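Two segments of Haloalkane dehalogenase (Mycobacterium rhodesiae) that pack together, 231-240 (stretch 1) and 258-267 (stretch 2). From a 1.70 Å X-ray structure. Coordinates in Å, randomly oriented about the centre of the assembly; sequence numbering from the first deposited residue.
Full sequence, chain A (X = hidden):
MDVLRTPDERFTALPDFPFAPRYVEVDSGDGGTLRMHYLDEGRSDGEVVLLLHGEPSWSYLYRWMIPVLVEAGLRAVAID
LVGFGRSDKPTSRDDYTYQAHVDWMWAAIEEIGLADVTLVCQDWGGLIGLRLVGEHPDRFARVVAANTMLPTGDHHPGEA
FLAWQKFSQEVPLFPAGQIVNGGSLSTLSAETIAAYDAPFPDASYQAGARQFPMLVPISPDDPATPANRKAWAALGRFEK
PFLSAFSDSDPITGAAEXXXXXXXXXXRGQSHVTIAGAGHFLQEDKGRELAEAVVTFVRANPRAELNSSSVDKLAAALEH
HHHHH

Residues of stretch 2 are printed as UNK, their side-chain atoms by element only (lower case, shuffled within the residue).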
# COMPACT_ATOMS: atom_id res chain seq x y z
N ALA A 231 15.87 -8.67 -1.60
CA ALA A 231 15.29 -7.37 -1.99
C ALA A 231 15.89 -6.19 -1.22
O ALA A 231 16.10 -5.11 -1.79
CB ALA A 231 13.78 -7.38 -1.83
N TRP A 232 16.16 -6.39 0.06
CA TRP A 232 16.76 -5.35 0.89
C TRP A 232 18.16 -5.02 0.37
O TRP A 232 18.55 -3.85 0.27
CB TRP A 232 16.81 -5.82 2.34
CG TRP A 232 17.40 -4.86 3.32
CD1 TRP A 232 18.61 -4.98 3.98
CD2 TRP A 232 16.82 -3.63 3.77
NE1 TRP A 232 18.78 -3.90 4.82
CE2 TRP A 232 17.71 -3.05 4.69
CE3 TRP A 232 15.63 -2.96 3.46
CZ2 TRP A 232 17.43 -1.83 5.34
CZ3 TRP A 232 15.36 -1.74 4.09
CH2 TRP A 232 16.25 -1.19 5.01
N ALA A 233 18.93 -6.06 0.05
CA ALA A 233 20.26 -5.87 -0.51
C ALA A 233 20.17 -5.07 -1.82
O ALA A 233 20.94 -4.13 -2.04
CB ALA A 233 20.96 -7.20 -0.75
N ALA A 234 19.20 -5.41 -2.66
CA ALA A 234 18.99 -4.67 -3.91
C ALA A 234 18.57 -3.22 -3.68
O ALA A 234 19.05 -2.31 -4.38
CB ALA A 234 17.98 -5.38 -4.80
N LEU A 235 17.71 -2.97 -2.70
CA LEU A 235 17.36 -1.59 -2.33
C LEU A 235 18.56 -0.79 -1.86
O LEU A 235 18.62 0.43 -2.06
CB LEU A 235 16.33 -1.56 -1.20
CG LEU A 235 14.86 -1.53 -1.52
CD1 LEU A 235 14.11 -1.32 -0.21
CD2 LEU A 235 14.53 -0.41 -2.50
N GLY A 236 19.53 -1.46 -1.25
CA GLY A 236 20.78 -0.82 -0.84
C GLY A 236 21.70 -0.45 -1.99
O GLY A 236 22.73 0.19 -1.76
N ARG A 237 21.34 -0.85 -3.21
CA ARG A 237 22.03 -0.44 -4.43
C ARG A 237 21.17 0.47 -5.31
O ARG A 237 21.58 0.81 -6.41
CB ARG A 237 22.44 -1.68 -5.24
CG ARG A 237 23.32 -2.65 -4.46
CD ARG A 237 23.84 -3.78 -5.36
NE ARG A 237 22.78 -4.72 -5.72
CZ ARG A 237 22.43 -5.80 -5.02
NH1 ARG A 237 23.05 -6.14 -3.89
NH2 ARG A 237 21.44 -6.57 -5.46
N PHE A 238 19.99 0.85 -4.83
CA PHE A 238 19.06 1.67 -5.61
C PHE A 238 19.51 3.13 -5.54
O PHE A 238 19.39 3.77 -4.49
CB PHE A 238 17.62 1.50 -5.09
CG PHE A 238 16.56 2.16 -5.94
CD1 PHE A 238 16.05 1.51 -7.05
CD2 PHE A 238 16.02 3.37 -5.58
CE1 PHE A 238 15.06 2.09 -7.83
CE2 PHE A 238 15.05 3.98 -6.37
CZ PHE A 238 14.56 3.33 -7.48
N GLU A 239 20.02 3.64 -6.65
CA GLU A 239 20.63 4.97 -6.73
C GLU A 239 19.67 6.04 -7.22
O GLU A 239 20.01 7.24 -7.19
CB GLU A 239 21.83 4.92 -7.68
CG GLU A 239 22.92 3.98 -7.24
CD GLU A 239 23.78 4.54 -6.14
OE1 GLU A 239 23.67 5.74 -5.83
OE2 GLU A 239 24.58 3.77 -5.58
N LYS A 240 18.51 5.63 -7.70
CA LYS A 240 17.53 6.56 -8.22
C LYS A 240 16.80 7.26 -7.07
O LYS A 240 16.89 6.83 -5.91
CB LYS A 240 16.56 5.87 -9.18
CG LYS A 240 17.19 5.63 -10.54
CD LYS A 240 16.30 4.83 -11.49
CE LYS A 240 16.29 3.36 -11.10
NZ LYS A 240 15.48 2.56 -12.05
N UNK A 258 14.46 6.18 9.88
CA UNK A 258 15.90 6.44 9.65
C UNK A 258 16.65 5.24 9.09
O UNK A 258 17.68 5.42 8.41
c UNK A 258 15.44 6.24 11.99
c UNK A 258 16.42 6.82 11.04
c UNK A 258 14.11 6.30 11.30
N UNK A 259 16.15 4.04 9.32
CA UNK A 259 16.78 2.82 8.80
C UNK A 259 16.61 2.76 7.28
O UNK A 259 17.57 2.58 6.52
c UNK A 259 16.16 1.55 9.42
c UNK A 259 16.30 1.59 10.93
c UNK A 259 16.82 0.30 8.84
N UNK A 260 15.39 2.99 6.82
CA UNK A 260 15.12 3.07 5.38
C UNK A 260 15.87 4.22 4.71
O UNK A 260 16.52 4.04 3.67
c UNK A 260 13.62 3.24 5.16
c UNK A 260 11.51 3.04 3.92
c UNK A 260 13.02 2.94 3.80
c UNK A 260 13.44 1.57 3.29
N UNK A 261 15.80 5.41 5.29
CA UNK A 261 16.46 6.57 4.70
C UNK A 261 17.98 6.35 4.59
O UNK A 261 18.60 6.73 3.59
n UNK A 261 16.19 10.16 9.30
c UNK A 261 16.82 9.10 4.97
c UNK A 261 16.71 10.24 8.07
n UNK A 261 18.02 10.27 7.94
c UNK A 261 16.38 10.39 5.61
c UNK A 261 16.12 7.85 5.50
n UNK A 261 15.92 10.29 6.99
N UNK A 262 18.58 5.77 5.62
CA UNK A 262 20.02 5.53 5.64
C UNK A 262 20.48 4.42 4.71
O UNK A 262 21.61 4.41 4.27
N UNK A 263 19.59 3.50 4.38
CA UNK A 263 19.94 2.32 3.60
C UNK A 263 19.99 2.54 2.09
O UNK A 263 20.82 1.95 1.38
n UNK A 263 20.43 -0.77 3.45
c UNK A 263 18.93 1.22 3.87
c UNK A 263 20.45 -1.88 2.74
c UNK A 263 18.57 -0.84 2.31
n UNK A 263 19.34 -1.95 2.04
c UNK A 263 19.26 -0.09 3.21
N UNK A 264 19.09 3.39 1.58
CA UNK A 264 18.93 3.56 0.14
C UNK A 264 19.84 4.68 -0.37
O UNK A 264 19.68 5.84 0.02
c UNK A 264 16.54 2.89 0.40
c UNK A 264 17.48 3.92 -0.21
c UNK A 264 17.29 4.00 -1.72
N UNK A 265 20.80 4.34 -1.25
CA UNK A 265 21.75 5.39 -1.69
C UNK A 265 21.06 6.58 -2.36
O UNK A 265 21.50 7.71 -2.19
c UNK A 265 22.48 3.21 -2.43
c UNK A 265 21.16 3.00 -1.75
c UNK A 265 22.67 4.66 -2.67
N UNK A 266 19.99 6.30 -3.11
CA UNK A 266 19.23 7.34 -3.79
C UNK A 266 18.47 8.30 -2.88
O UNK A 266 17.89 9.29 -3.36
N UNK A 267 18.44 8.02 -1.59
CA UNK A 267 17.90 8.98 -0.61
C UNK A 267 18.87 10.12 -0.31
O UNK A 267 18.45 11.17 0.17
c UNK A 267 17.53 8.26 0.67

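Position 258 carries three side-chain carbons that close a ring onto its own backbone N, and it lies beyond reach of stretch 1; this is Pro-258. Position 259 has three carbons, one bearing the other two, and a methyl lies 4.1 Å from CZ2 of Trp-232. A fork at CB means valine, so Val-259 supplies a compact apolar surface beside the indole. At position 260 four carbons fork at the second, the pattern of leucine. The longer arm of Leu-260 carries CD1 to 3.9 Å from Trp-232 CZ3, at the edge of the indole and near its plane.

Position 261 shows three carbons, a nitrogen, then a carbon with two more nitrogens: a guanidinium, hence Arg-261, which does not touch stretch 1. Position 262 has no side-chain atoms and is Gly-262; an ideal CB here would be crowded by the O of Pro-258, at 3.1 Å, one turn back in the helix.

Position 263 holds one carbon and then a five-membered ring of three carbons and two nitrogens, the imidazole of His-263. Its NE2 donates a nearly linear hydrogen bond to Trp-232 O at 2.7 Å. The same flat ring stacks, offset, on the five-membered ring of Trp-232, with centroids 3.7 Å apart and planes at 1°, while CA of Gly-236 lies over its opposite face, 3.8 Å from the ring centroid. Glycine suits that spot, because an ideal CB on Gly-236 would fall 2.8 Å from His-263 CE1.

Position 264, again one carbon bearing two, is Val-264, the first residue to leave helical geometry. Its CG1 packs 4.1 Å from Phe-238 CD2, at the edge of the phenyl ring. Position 265 has three carbons closed onto N: Pro-265, whose CG lies 3.1 Å from Gly-236 O and whose CD lies 3.4 Å from Phe-238 O. Having no N-H, it offers these carbonyls only carbon.

Position 266 lacks side-chain atoms. Gly-266 N donates to Phe-238 O at 2.9 Å, and its CA makes a CA-H...O contact with Lys-240 O at 3.2 Å; an ideal CB would sit 1.8 Å from that oxygen, a clash. Position 267 has a single carbon, so it is Ala-267, pointing away from stretch 1.

The contact thus joins two modes of packing. Histidine is held between Trp-232 and Gly-236 and anchored by its hydrogen bond, with aliphatic contacts around the indole; farther along, the backbones approach closely at Gly-266, where the absence of a side chain makes room.

Stretch 2, residues 258-267: PVLRGHVPGA
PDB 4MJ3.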